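Local coordinates for esterase family protein (PDB 7L0A) that probably hydrolyses S-formylglutathione to formate and glutathione, as a serine esterase of the esterase D family with the alpha/beta-hydrolase fold, at residues N26-L31 and T62-T67; T49-H54 and L104-Y109; A79-N84 and F114-K119. All coordinates share one frame; numbering follows the deposited sequence.

Contact 1 (N26-L31 and T62-T67); sequences NLTVIL and TYMRYT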
loop_
_atom_site.group_PDB
_atom_site.type_symbol
_atom_site.label_atom_id
_atom_site.label_comp_id
_atom_site.label_asym_id
_atom_site.label_seq_id
_atom_site.Cartn_x
_atom_site.Cartn_y
_atom_site.Cartn_z
ATOM N N ASN B 26 -6.128 -9.399 -1.009
ATOM C CA ASN B 26 -6.167 -8.045 -0.460
ATOM C C ASN B 26 -5.445 -7.982 0.878
ATOM O O ASN B 26 -5.526 -8.913 1.691
ATOM C CB ASN B 26 -7.607 -7.556 -0.274
ATOM C CG ASN B 26 -8.307 -7.324 -1.569
ATOM O OD1 ASN B 26 -7.770 -6.686 -2.448
ATOM N ND2 ASN B 26 -9.524 -7.818 -1.695
ATOM N N LEU B 27 -4.768 -6.857 1.105
ATOM C CA LEU B 27 -4.090 -6.557 2.346
ATOM C C LEU B 27 -4.543 -5.176 2.816
ATOM O O LEU B 27 -4.732 -4.262 2.015
ATOM C CB LEU B 27 -2.554 -6.485 2.239
ATOM C CG LEU B 27 -1.768 -7.536 1.529
ATOM C CD1 LEU B 27 -0.295 -7.087 1.462
ATOM C CD2 LEU B 27 -1.861 -8.885 2.269
ATOM N N THR B 28 -4.661 -5.010 4.125
ATOM C CA THR B 28 -4.769 -3.690 4.751
ATOM C C THR B 28 -3.470 -3.425 5.506
ATOM O O THR B 28 -2.996 -4.280 6.264
ATOM C CB THR B 28 -5.962 -3.589 5.702
ATOM O OG1 THR B 28 -7.162 -3.918 4.994
ATOM C CG2 THR B 28 -6.080 -2.154 6.295
ATOM N N VAL B 29 -2.903 -2.238 5.318
ATOM C CA VAL B 29 -1.681 -1.809 5.999
ATOM C C VAL B 29 -1.962 -0.437 6.587
ATOM O O VAL B 29 -2.423 0.467 5.882
ATOM C CB VAL B 29 -0.486 -1.757 5.032
ATOM C CG1 VAL B 29 0.727 -1.178 5.710
ATOM C CG2 VAL B 29 -0.169 -3.182 4.484
ATOM N N ILE B 30 -1.709 -0.274 7.886
ATOM C CA ILE B 30 -1.746 1.059 8.491
ATOM C C ILE B 30 -0.314 1.383 8.894
ATOM O O ILE B 30 0.351 0.603 9.610
ATOM C CB ILE B 30 -2.731 1.159 9.660
ATOM C CG1 ILE B 30 -2.467 0.144 10.727
ATOM C CG2 ILE B 30 -4.193 1.129 9.120
ATOM C CD1 ILE B 30 -3.488 0.225 11.884
ATOM N N LEU B 31 0.168 2.507 8.390
ATOM C CA LEU B 31 1.580 2.866 8.450
ATOM C C LEU B 31 1.716 4.186 9.164
ATOM O O LEU B 31 1.320 5.222 8.597
ATOM C CB LEU B 31 2.120 2.975 7.026
ATOM C CG LEU B 31 3.613 3.010 6.810
ATOM C CD1 LEU B 31 4.214 1.640 7.137
ATOM C CD2 LEU B 31 3.929 3.388 5.384
ATOM N N THR B 62 -12.065 -6.453 8.587
ATOM C CA THR B 62 -12.968 -6.608 9.723
ATOM C C THR B 62 -12.397 -5.990 10.991
ATOM O O THR B 62 -13.145 -5.399 11.779
ATOM C CB THR B 62 -13.280 -8.089 9.941
ATOM O OG1 THR B 62 -13.632 -8.678 8.682
ATOM C CG2 THR B 62 -14.389 -8.238 10.930
ATOM N N TYR B 63 -11.098 -6.151 11.245
ATOM C CA TYR B 63 -10.522 -5.527 12.426
ATOM C C TYR B 63 -10.678 -4.017 12.350
ATOM O O TYR B 63 -11.009 -3.378 13.354
ATOM C CB TYR B 63 -9.044 -5.898 12.607
ATOM C CG TYR B 63 -8.790 -6.941 13.674
ATOM C CD1 TYR B 63 -8.835 -6.604 15.015
ATOM C CD2 TYR B 63 -8.528 -8.247 13.339
ATOM C CE1 TYR B 63 -8.608 -7.562 16.014
ATOM C CE2 TYR B 63 -8.277 -9.197 14.312
ATOM C CZ TYR B 63 -8.346 -8.843 15.646
ATOM O OH TYR B 63 -8.148 -9.777 16.649
ATOM N N MET B 64 -10.474 -3.430 11.151
ATOM C CA MET B 64 -10.661 -1.994 11.004
ATOM C C MET B 64 -12.076 -1.578 11.361
ATOM O O MET B 64 -12.277 -0.554 12.022
ATOM C CB MET B 64 -10.354 -1.560 9.575
ATOM C CG MET B 64 -8.906 -1.756 9.178
ATOM S SD MET B 64 -7.715 -0.779 10.154
ATOM C CE MET B 64 -8.284 0.891 9.933
ATOM N N ARG B 65 -13.075 -2.345 10.911
ATOM C CA ARG B 65 -14.468 -1.967 11.074
ATOM C C ARG B 65 -14.980 -2.239 12.484
ATOM O O ARG B 65 -15.707 -1.410 13.049
ATOM C CB ARG B 65 -15.314 -2.696 10.040
ATOM C CG ARG B 65 -15.079 -2.236 8.624
ATOM C CD ARG B 65 -15.366 -3.321 7.620
ATOM N NE ARG B 65 -16.725 -3.787 7.672
ATOM C CZ ARG B 65 -17.162 -4.825 6.977
ATOM N NH1 ARG B 65 -16.315 -5.521 6.207
ATOM N NH2 ARG B 65 -18.406 -5.210 7.100
ATOM N N TYR B 66 -14.629 -3.385 13.068
ATOM C CA TYR B 66 -15.256 -3.839 14.302
ATOM C C TYR B 66 -14.436 -3.551 15.547
ATOM O O TYR B 66 -14.862 -3.937 16.653
ATOM C CB TYR B 66 -15.578 -5.366 14.170
ATOM C CG TYR B 66 -16.828 -5.536 13.326
ATOM C CD1 TYR B 66 -16.787 -5.413 11.953
ATOM C CD2 TYR B 66 -18.074 -5.659 13.917
ATOM C CE1 TYR B 66 -17.945 -5.429 11.185
ATOM C CE2 TYR B 66 -19.238 -5.703 13.157
ATOM C CZ TYR B 66 -19.166 -5.572 11.797
ATOM O OH TYR B 66 -20.326 -5.550 11.030
ATOM N N THR B 67 -13.274 -2.904 15.406
ATOM C CA THR B 67 -12.467 -2.470 16.544
ATOM C C THR B 67 -11.978 -1.064 16.248
ATOM O O THR B 67 -12.158 -0.548 15.141
ATOM C CB THR B 67 -11.257 -3.383 16.823
ATOM O OG1 THR B 67 -10.214 -3.103 15.884
ATOM C CG2 THR B 67 -11.618 -4.847 16.745
#

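Contact 2 (T49-H54 and L104-Y109); sequences TLMLLH and LEVYDY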
loop_
_atom_site.group_PDB
_atom_site.type_symbol
_atom_site.label_atom_id
_atom_site.label_comp_id
_atom_site.label_asym_id
_atom_site.label_seq_id
_atom_site.Cartn_x
_atom_site.Cartn_y
_atom_site.Cartn_z
ATOM N N THR B 49 6.396 -3.349 13.755
ATOM C CA THR B 49 5.389 -3.931 12.889
ATOM C C THR B 49 4.693 -5.114 13.528
ATOM O O THR B 49 5.357 -6.017 14.063
ATOM C CB THR B 49 6.045 -4.375 11.569
ATOM O OG1 THR B 49 6.660 -3.251 10.925
ATOM C CG2 THR B 49 5.061 -5.009 10.644
ATOM N N LEU B 50 3.357 -5.127 13.425
ATOM C CA LEU B 50 2.515 -6.218 13.887
ATOM C C LEU B 50 1.847 -6.888 12.697
ATOM O O LEU B 50 1.188 -6.222 11.894
ATOM C CB LEU B 50 1.441 -5.707 14.850
ATOM C CG LEU B 50 0.299 -6.627 15.206
ATOM C CD1 LEU B 50 0.849 -7.885 15.920
ATOM C CD2 LEU B 50 -0.750 -5.938 16.040
ATOM N N MET B 51 2.009 -8.200 12.589
ATOM C CA MET B 51 1.209 -9.034 11.710
ATOM C C MET B 51 -0.042 -9.500 12.451
ATOM O O MET B 51 0.065 -10.141 13.500
ATOM C CB MET B 51 2.035 -10.241 11.256
ATOM C CG MET B 51 1.266 -11.216 10.349
ATOM S SD MET B 51 0.873 -10.599 8.697
ATOM C CE MET B 51 2.511 -10.641 7.942
ATOM N N LEU B 52 -1.226 -9.166 11.927
ATOM C CA LEU B 52 -2.486 -9.437 12.611
ATOM C C LEU B 52 -3.359 -10.356 11.779
ATOM O O LEU B 52 -3.618 -10.095 10.601
ATOM C CB LEU B 52 -3.200 -8.111 12.941
ATOM C CG LEU B 52 -4.512 -8.271 13.695
ATOM C CD1 LEU B 52 -4.398 -8.995 15.012
ATOM C CD2 LEU B 52 -5.115 -6.880 13.907
ATOM N N LEU B 53 -3.785 -11.466 12.390
ATOM C CA LEU B 53 -4.409 -12.570 11.662
ATOM C C LEU B 53 -5.854 -12.773 12.096
ATOM O O LEU B 53 -6.126 -13.101 13.257
ATOM C CB LEU B 53 -3.607 -13.866 11.892
ATOM C CG LEU B 53 -2.139 -13.763 11.509
ATOM C CD1 LEU B 53 -1.411 -15.032 11.936
ATOM C CD2 LEU B 53 -2.030 -13.510 10.020
ATOM N N HIS B 54 -6.775 -12.600 11.153
ATOM C CA HIS B 54 -8.197 -12.702 11.473
ATOM C C HIS B 54 -8.681 -14.168 11.418
ATOM O O HIS B 54 -7.992 -15.063 10.912
ATOM C CB HIS B 54 -9.013 -11.810 10.539
ATOM C CG HIS B 54 -9.016 -12.249 9.101
ATOM N ND1 HIS B 54 -9.728 -13.337 8.666
ATOM C CD2 HIS B 54 -8.394 -11.749 8.000
ATOM C CE1 HIS B 54 -9.563 -13.491 7.365
ATOM N NE2 HIS B 54 -8.788 -12.517 6.929
ATOM N N LEU B 104 3.942 -15.970 5.401
ATOM C CA LEU B 104 5.359 -15.619 5.321
ATOM C C LEU B 104 5.648 -14.807 4.062
ATOM O O LEU B 104 6.522 -13.936 4.074
ATOM C CB LEU B 104 6.219 -16.873 5.404
ATOM C CG LEU B 104 6.168 -17.513 6.788
ATOM C CD1 LEU B 104 6.941 -18.815 6.762
ATOM C CD2 LEU B 104 6.727 -16.621 7.876
ATOM N N GLU B 105 4.920 -15.065 2.975
ATOM C CA GLU B 105 5.020 -14.225 1.788
ATOM C C GLU B 105 4.576 -12.801 2.093
ATOM O O GLU B 105 5.245 -11.839 1.689
ATOM C CB GLU B 105 4.179 -14.817 0.660
ATOM C CG GLU B 105 3.970 -13.824 -0.501
ATOM C CD GLU B 105 2.952 -14.306 -1.505
ATOM O OE1 GLU B 105 1.873 -13.741 -1.549
ATOM O OE2 GLU B 105 3.227 -15.338 -2.198
ATOM N N VAL B 106 3.436 -12.643 2.780
ATOM C CA VAL B 106 2.968 -11.299 3.118
ATOM C C VAL B 106 4.038 -10.581 3.934
ATOM O O VAL B 106 4.378 -9.416 3.669
ATOM C CB VAL B 106 1.625 -11.342 3.869
ATOM C CG1 VAL B 106 1.256 -9.965 4.349
ATOM C CG2 VAL B 106 0.531 -11.895 2.970
ATOM N N TYR B 107 4.583 -11.274 4.937
ATOM C CA TYR B 107 5.645 -10.713 5.760
ATOM C C TYR B 107 6.796 -10.215 4.891
ATOM O O TYR B 107 7.235 -9.059 5.015
ATOM C CB TYR B 107 6.143 -11.758 6.775
ATOM C CG TYR B 107 7.231 -11.223 7.681
ATOM C CD1 TYR B 107 8.552 -11.106 7.235
ATOM C CD2 TYR B 107 6.942 -10.815 8.977
ATOM C CE1 TYR B 107 9.536 -10.549 8.070
ATOM C CE2 TYR B 107 7.923 -10.303 9.819
ATOM C CZ TYR B 107 9.208 -10.163 9.362
ATOM O OH TYR B 107 10.183 -9.621 10.184
ATOM N N ASP B 108 7.282 -11.071 3.993
ATOM C CA ASP B 108 8.437 -10.717 3.179
ATOM C C ASP B 108 8.110 -9.539 2.266
ATOM O O ASP B 108 8.899 -8.592 2.164
ATOM C CB ASP B 108 8.893 -11.930 2.373
ATOM C CG ASP B 108 9.635 -12.964 3.216
ATOM O OD1 ASP B 108 9.973 -12.684 4.392
ATOM O OD2 ASP B 108 9.878 -14.071 2.681
ATOM N N TYR B 109 6.945 -9.578 1.601
ATOM C CA TYR B 109 6.567 -8.549 0.637
ATOM C C TYR B 109 6.460 -7.175 1.303
ATOM O O TYR B 109 7.034 -6.184 0.831
ATOM C CB TYR B 109 5.241 -8.962 -0.019
ATOM C CG TYR B 109 4.639 -8.059 -1.066
ATOM C CD1 TYR B 109 5.407 -7.501 -2.091
ATOM C CD2 TYR B 109 3.280 -7.807 -1.060
ATOM C CE1 TYR B 109 4.845 -6.692 -3.047
ATOM C CE2 TYR B 109 2.703 -6.990 -2.012
ATOM C CZ TYR B 109 3.500 -6.454 -3.016
ATOM O OH TYR B 109 2.907 -5.652 -3.977
#

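Contact 3 (A79-N84 and F114-K119); sequences AVIMPN and FPLSKK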
loop_
_atom_site.group_PDB
_atom_site.type_symbol
_atom_site.label_atom_id
_atom_site.label_comp_id
_atom_site.label_asym_id
_atom_site.label_seq_id
_atom_site.Cartn_x
_atom_site.Cartn_y
_atom_site.Cartn_z
ATOM N N ALA B 79 3.064 0.063 13.016
ATOM C CA ALA B 79 2.550 -0.411 11.740
ATOM C C ALA B 79 1.785 -1.716 11.974
ATOM O O ALA B 79 2.239 -2.595 12.721
ATOM C CB ALA B 79 3.675 -0.666 10.739
ATOM N N VAL B 80 0.658 -1.884 11.302
ATOM C CA VAL B 80 -0.093 -3.142 11.380
ATOM C C VAL B 80 -0.408 -3.658 9.980
ATOM O O VAL B 80 -0.874 -2.909 9.106
ATOM C CB VAL B 80 -1.386 -2.989 12.210
ATOM C CG1 VAL B 80 -2.031 -4.374 12.428
ATOM C CG2 VAL B 80 -1.096 -2.374 13.557
ATOM N N ILE B 81 -0.161 -4.959 9.774
ATOM C CA ILE B 81 -0.398 -5.653 8.513
ATOM C C ILE B 81 -1.552 -6.612 8.747
ATOM O O ILE B 81 -1.468 -7.491 9.616
ATOM C CB ILE B 81 0.864 -6.433 8.061
ATOM C CG1 ILE B 81 2.125 -5.633 8.306
ATOM C CG2 ILE B 81 0.703 -6.943 6.633
ATOM C CD1 ILE B 81 2.202 -4.333 7.486
ATOM N N MET B 82 -2.624 -6.469 7.969
ATOM C CA MET B 82 -3.810 -7.306 8.103
ATOM C C MET B 82 -4.076 -7.982 6.764
ATOM O O MET B 82 -4.798 -7.432 5.922
ATOM C CB MET B 82 -4.998 -6.436 8.562
ATOM C CG MET B 82 -4.881 -6.018 10.041
ATOM S SD MET B 82 -5.783 -4.505 10.524
ATOM C CE MET B 82 -4.749 -3.271 9.791
ATOM N N PRO B 83 -3.574 -9.189 6.546
ATOM C CA PRO B 83 -3.851 -9.871 5.284
ATOM C C PRO B 83 -5.202 -10.544 5.271
ATOM O O PRO B 83 -5.699 -11.027 6.295
ATOM C CB PRO B 83 -2.749 -10.944 5.201
ATOM C CG PRO B 83 -2.411 -11.230 6.624
ATOM C CD PRO B 83 -2.572 -9.898 7.364
ATOM N N ASN B 84 -5.785 -10.613 4.073
ATOM C CA ASN B 84 -6.927 -11.493 3.883
ATOM C C ASN B 84 -6.475 -12.953 3.907
ATOM O O ASN B 84 -5.467 -13.316 3.304
ATOM C CB ASN B 84 -7.610 -11.239 2.550
ATOM C CG ASN B 84 -8.778 -12.158 2.318
ATOM O OD1 ASN B 84 -9.824 -12.027 2.953
ATOM N ND2 ASN B 84 -8.591 -13.146 1.434
ATOM N N PHE B 114 7.751 -1.639 2.067
ATOM C CA PHE B 114 7.428 -0.595 3.027
ATOM C C PHE B 114 8.551 -0.389 4.049
ATOM O O PHE B 114 9.407 -1.270 4.256
ATOM C CB PHE B 114 6.128 -0.877 3.810
ATOM C CG PHE B 114 4.872 -0.806 2.995
ATOM C CD1 PHE B 114 4.446 0.403 2.457
ATOM C CD2 PHE B 114 4.089 -1.922 2.812
ATOM C CE1 PHE B 114 3.275 0.461 1.717
ATOM C CE2 PHE B 114 2.927 -1.860 2.080
ATOM C CZ PHE B 114 2.522 -0.662 1.533
ATOM N N PRO B 115 8.574 0.776 4.722
ATOM C CA PRO B 115 9.658 1.066 5.701
ATOM C C PRO B 115 9.417 0.430 7.067
ATOM O O PRO B 115 9.158 1.098 8.082
ATOM C CB PRO B 115 9.642 2.600 5.753
ATOM C CG PRO B 115 8.203 2.949 5.513
ATOM C CD PRO B 115 7.718 1.946 4.475
ATOM N N LEU B 116 9.460 -0.900 7.090
ATOM C CA LEU B 116 9.156 -1.700 8.262
ATOM C C LEU B 116 10.451 -2.306 8.779
ATOM O O LEU B 116 11.264 -2.806 7.991
ATOM C CB LEU B 116 8.179 -2.818 7.912
ATOM C CG LEU B 116 6.898 -2.403 7.191
ATOM C CD1 LEU B 116 6.004 -3.565 6.934
ATOM C CD2 LEU B 116 6.210 -1.345 8.041
ATOM N N SER B 117 10.642 -2.264 10.098
ATOM C CA SER B 117 11.831 -2.848 10.669
ATOM C C SER B 117 11.892 -4.344 10.373
ATOM O O SER B 117 10.897 -5.064 10.479
ATOM C CB SER B 117 11.881 -2.650 12.168
ATOM O OG SER B 117 13.075 -3.210 12.688
ATOM N N LYS B 118 13.092 -4.806 10.060
ATOM C CA LYS B 118 13.365 -6.220 9.862
ATOM C C LYS B 118 13.964 -6.873 11.083
ATOM O O LYS B 118 14.239 -8.084 11.050
ATOM C CB LYS B 118 14.296 -6.394 8.670
ATOM C CG LYS B 118 13.643 -5.987 7.355
ATOM C CD LYS B 118 14.618 -5.926 6.205
ATOM C CE LYS B 118 13.908 -5.601 4.897
ATOM N NZ LYS B 118 14.822 -5.657 3.722
ATOM N N LYS B 119 14.160 -6.116 12.160
ATOM C CA LYS B 119 14.699 -6.675 13.388
ATOM C C LYS B 119 13.640 -7.439 14.177
ATOM O O LYS B 119 12.505 -6.983 14.319
ATOM C CB LYS B 119 15.254 -5.570 14.280
ATOM C CG LYS B 119 16.291 -4.690 13.592
ATOM C CD LYS B 119 16.719 -3.567 14.523
ATOM C CE LYS B 119 17.652 -2.610 13.806
ATOM N NZ LYS B 119 18.705 -3.363 13.068
#

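Contact 1 (N26-L31 and T62-T67)
M64 lays its side chain along two beta-branched residues of strand 24-32, T28 and I30. Its CG stands 4.1 Å from CG2 of T28, the two side chains running at a slant to each other. Further out, SD of M64 comes to 4.1 Å from CG2 of I30, the two side chains passing each other head to tail. The methionine can serve both residues because its chain bends at chi2 (-63°) and again at chi3 (-56°), which turns SD and CE along the strand, from T28 on toward I30. T28 turns its methyl to M64 while its OG1 is engaged by the backbone oxygen of E60, just ahead of helix 62-66. Y11 of strand 9-17 touches both T28 and M64, and E70 of helix 69-75 touches both I30 and M64. The short helix 62-66 thus packs, with helix 69-75, over one face of the mixed sheet of the alpha/beta-hydrolase fold. Between strand and helix the contact is purely apolar, a methylene and a sulfur of M64 meeting the methyls of T28 and I30 at van der Waals distance, while the hydroxyl of T28 is satisfied by the backbone oxygen of E60.

Contact 2 (T49-H54 and L104-Y109)
M51 sets out from strand 49-53 with CG anti to its backbone N (chi1 178°), then bends twice, at chi2 (69°) and chi3 (72°), so that the terminal methyl CE becomes its point of contact with helix 99-113. On the helix, V106 directs its CB toward the strand and puts CG1 beside the incoming methyl, 3.9 Å from M51 CE. The next residue supplies its backbone and the root of its side chain: M51 CE lies 3.7 Å from Y107 N, 3.8 Å from Y107 CA and 4.0 Å from Y107 CB. The methyl is thus pressed onto the helix surface where V106 joins Y107, and the phenol ring of Y107 is left to other partners. That ring stacks with the ring of H111 one turn on and makes a cation-pi contact with K145. V106, besides meeting M51, packs on I81 of strand 79-83, so that one helix residue touches two adjacent strands; M51 itself leans on P83 of that neighbour.

Helix 99-113 is one of the helices packed against the central sheet of the alpha/beta-hydrolase fold. Away from the sheet it meets the second subunit, where Y109 stacks on F38 of that chain and D108 packs on its S40. Within the sheet-facing contact, M51 reaches the helix through its methyl carbon alone. Y107 N, although closest to the methyl, is a neighbour by packing, and the interaction is one of dispersion and burial, made by three residues that are all buried.

Contact 3 (A79-N84 and F114-K119)
L116 forks into two methyls, and each finds its own residue on strand 79-83. CD2 of L116 rests 3.8 Å from CB of A79, while its CD1 meets CD1 of I81 at 3.9 Å, the leucine and isoleucine side chains meeting end-on. The isoleucine gets there by a bent chain: CG1 lies opposite the carbonyl carbon (chi1 -41°), and chi2 of -64° turns CD1 away from full extension. A79 and I81 both direct CB at the loop, whereas V80 between them points its CB away, as expected for successive residues of a strand. Three buried aliphatic side chains make up the close packing.

Strand 79-83 lies inside the mixed sheet of the alpha/beta-hydrolase fold, between strands 24-32 and 49-53, and residues 114-119 belong to the loop that leads from helix 99-113 into strand 123-128. L116 sits among these elements, touching L31 of strand 24-32, T49 of strand 49-53 and V110 of helix 99-113. Just before it, P115 forms the centre of an inverse gamma turn, with L116 N giving a weak bond of 2.9 Å to O of F114.

The loop loosens its hold on the strand on both flanks of the leucine. F114 aims CB at the strand, yet its CD2 stays 5.6 Å from CD1 of I81, and its ring meets that of F114 of the second subunit. Beyond L116 the chain moves off into an ST turn, in which K119 N donates to OG of S117 over 3.1 Å at an N-H...O angle of 160°; that hydroxyl is also hydrogen-bonded to D122. K118 and K119 are exposed.

All three contacts are built on neighbouring strands of one sheet, in the order 24-32, 79-83, 49-53. Contact 3 supplies the middle strand: T28 O of contact 1 accepts a backbone hydrogen bond from M82 N at 2.8 Å, and L50 O of contact 2 accepts one from I81 N, also at 2.8 Å. The centres of contacts 2 and 3 are about 6 Å apart, and each lies about 12 Å from that of contact 1. Contact 1 packs on the other face of the sheet from contacts 2 and 3, which both reach the second subunit. None includes the predicted triad of S129, D213 and H242, although Y63 of 62-67 hydrogen-bonds to H128, next to that serine.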